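Local coordinates for membrane-associated protein VP24 (PDB 4OR8), which probably serves as a minor matrix protein in nucleocapsid assembly and virion budding of Marburg virus, at the interface of chains A and B. Numbering follows the deposited sequence. Chains: chain A/B, Membrane-associated protein VP24.

The interface of chains A and B. Residues chain A 253-255; chain B 82-83, 85-86, 208.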
ATOM      1  N   GLN A 253      13.956  -3.905   4.490  1.00 36.07           N
ATOM      2  CA  GLN A 253      14.161  -2.498   4.812  1.00 30.76           C
ATOM      3  C   GLN A 253      12.821  -1.776   4.979  1.00 35.46           C
ATOM      4  O   GLN A 253      11.846  -2.106   4.304  1.00 31.26           O
ATOM      5  CB  GLN A 253      15.032  -1.836   3.737  1.00 42.93           C
ATOM      6  CG  GLN A 253      14.461  -1.903   2.336  1.00 36.13           C
ATOM      7  CD  GLN A 253      13.571  -0.722   2.023  1.00 37.34           C
ATOM      8  OE1 GLN A 253      13.929   0.423   2.294  1.00 39.30           O
ATOM      9  NE2 GLN A 253      12.398  -0.992   1.459  1.00 32.66           N
ATOM     10  N   PRO A 254      12.771  -0.786   5.884  1.00 37.39           N
ATOM     11  CA  PRO A 254      11.519  -0.169   6.345  1.00 39.15           C
ATOM     12  C   PRO A 254      10.661   0.501   5.271  1.00 31.65           C
ATOM     13  O   PRO A 254       9.438   0.487   5.394  1.00 40.79           O
ATOM     14  CB  PRO A 254      11.996   0.874   7.364  1.00 32.96           C
ATOM     15  CG  PRO A 254      13.424   1.117   7.025  1.00 35.06           C
ATOM     16  CD  PRO A 254      13.942  -0.197   6.553  1.00 32.23           C
ATOM     17  N   LEU A 255      11.278   1.081   4.250  1.00 34.73           N
ATOM     18  CA  LEU A 255      10.516   1.796   3.231  1.00 27.24           C
ATOM     19  C   LEU A 255       9.610   0.853   2.442  1.00 47.49           C
ATOM     20  O   LEU A 255       9.964  -0.298   2.174  1.00 48.30           O
ATOM     21  CB  LEU A 255      11.449   2.546   2.279  1.00 22.31           C
ATOM     22  CG  LEU A 255      10.750   3.479   1.288  1.00 30.84           C
ATOM     23  CD1 LEU A 255      10.051   4.603   2.032  1.00 26.04           C
ATOM     24  CD2 LEU A 255      11.725   4.037   0.259  1.00 21.31           C
TER
ATOM     25  N   GLU B  82      17.572   3.276  11.595  1.00 35.85           N
ATOM     26  CA  GLU B  82      16.743   2.322  10.864  1.00 33.17           C
ATOM     27  C   GLU B  82      16.503   2.735   9.410  1.00 34.22           C
ATOM     28  O   GLU B  82      16.138   1.903   8.580  1.00 47.88           O
ATOM     29  CB  GLU B  82      15.405   2.113  11.579  1.00 41.93           C
ATOM     30  CG  GLU B  82      14.390   3.219  11.338  1.00 42.70           C
ATOM     31  CD  GLU B  82      13.276   3.227  12.370  1.00 52.05           C
ATOM     32  OE1 GLU B  82      13.434   2.580  13.428  1.00 53.20           O
ATOM     33  OE2 GLU B  82      12.242   3.885  12.124  1.00 47.92           O
ATOM     34  N   TRP B  83      16.713   4.010   9.099  1.00 24.49           N
ATOM     35  CA  TRP B  83      16.463   4.505   7.747  1.00 29.09           C
ATOM     36  C   TRP B  83      17.725   4.615   6.905  1.00 23.85           C
ATOM     37  O   TRP B  83      17.649   4.855   5.704  1.00 28.01           O
ATOM     38  CB  TRP B  83      15.760   5.865   7.781  1.00 31.19           C
ATOM     39  CG  TRP B  83      14.356   5.805   8.276  1.00 28.62           C
ATOM     40  CD1 TRP B  83      13.879   6.305   9.451  1.00 32.13           C
ATOM     41  CD2 TRP B  83      13.239   5.207   7.613  1.00 30.56           C
ATOM     42  NE1 TRP B  83      12.532   6.058   9.560  1.00 33.12           N
ATOM     43  CE2 TRP B  83      12.114   5.384   8.442  1.00 24.20           C
ATOM     44  CE3 TRP B  83      13.078   4.541   6.393  1.00 35.03           C
ATOM     45  CZ2 TRP B  83      10.851   4.919   8.098  1.00 28.81           C
ATOM     46  CZ3 TRP B  83      11.821   4.082   6.050  1.00 32.56           C
ATOM     47  CH2 TRP B  83      10.724   4.272   6.899  1.00 33.66           C
ATOM     48  N   GLN B  85      19.879   2.384   5.957  1.00 27.71           N
ATOM     49  CA  GLN B  85      19.973   1.336   4.952  1.00 23.26           C
ATOM     50  C   GLN B  85      19.200   1.744   3.701  1.00 31.10           C
ATOM     51  O   GLN B  85      19.655   1.531   2.574  1.00 21.72           O
ATOM     52  CB  GLN B  85      19.430   0.017   5.501  1.00 22.07           C
ATOM     53  CG  GLN B  85      19.563  -1.149   4.536  1.00 35.19           C
ATOM     54  CD  GLN B  85      19.017  -2.445   5.105  1.00 45.35           C
ATOM     55  OE1 GLN B  85      18.266  -2.443   6.081  1.00 45.62           O
ATOM     56  NE2 GLN B  85      19.398  -3.564   4.497  1.00 41.06           N
ATOM     57  N   THR B  86      18.032   2.344   3.915  1.00 31.31           N
ATOM     58  CA  THR B  86      17.194   2.821   2.821  1.00 22.39           C
ATOM     59  C   THR B  86      17.912   3.900   2.018  1.00 23.90           C
ATOM     60  O   THR B  86      17.924   3.866   0.786  1.00 29.16           O
ATOM     61  CB  THR B  86      15.854   3.376   3.343  1.00 23.87           C
ATOM     62  OG1 THR B  86      15.161   2.355   4.073  1.00 37.96           O
ATOM     63  CG2 THR B  86      14.985   3.843   2.192  1.00 19.66           C
ATOM     64  N   ASN B 208       7.679  -1.237   0.410  1.00 18.73           N
ATOM     65  CA  ASN B 208       6.587  -1.585   1.310  1.00 23.41           C
ATOM     66  C   ASN B 208       5.406  -0.624   1.216  1.00 26.88           C
ATOM     67  O   ASN B 208       4.255  -1.018   1.419  1.00 26.04           O
ATOM     68  CB  ASN B 208       7.081  -1.655   2.756  1.00 31.71           C
ATOM     69  CG  ASN B 208       7.980  -2.846   3.008  1.00 30.58           C
ATOM     70  OD1 ASN B 208       7.798  -3.910   2.417  1.00 23.81           O
ATOM     71  ND2 ASN B 208       8.959  -2.673   3.892  1.00 30.43           N
TER
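A:Pro254 packs against B:Trp83 in the tight part of this contact. A:Pro254 CB lies over the face of the B:Trp83 six-membered ring, 3.9 Å from its centroid, in a CH-pi contact. The two side chains run past each other in opposite directions. A:Leu255 CA meets the same indole at its edge, in the ring plane. The leucine side chain crosses B:Thr86 at about a right angle, and A:Leu255 CB lies 3.8 Å from the methyl CG2 of B:Thr86. On the same threonine, B:Thr86 OG1, the hydroxyl, donates to the side-chain amide oxygen OE1 of A:Gln253 at 2.9 Å, tilted 19° from the carbonyl plane. A:Gln253 reaches it with CG set between backbone N and carbonyl carbon (chi1 59°) and a bend at chi2. Its NE2 turns back to A:Leu255 O in a bent bond, well out of the amide plane. A:Leu255 O also accepts from the backbone N of B:Asn208 at 3.0 Å, in the carbonyl plane, on a lone pair. This second bond is the straighter at hydrogen (158°). The looser side is at B:Gln85, whose extended side chain brings OE1 to 4.0 Å from A:Gln253 CB and hides little surface. The two-fold interface repeats the contact with chains exchanged; a biological dimer is not established by the structure alone. Chain A contributes the end of its modelled chain, in loop conformation. Chain B contributes 3-10 helix 81-83, helix 84-89 and the loop between strands 200-207 and 210-217.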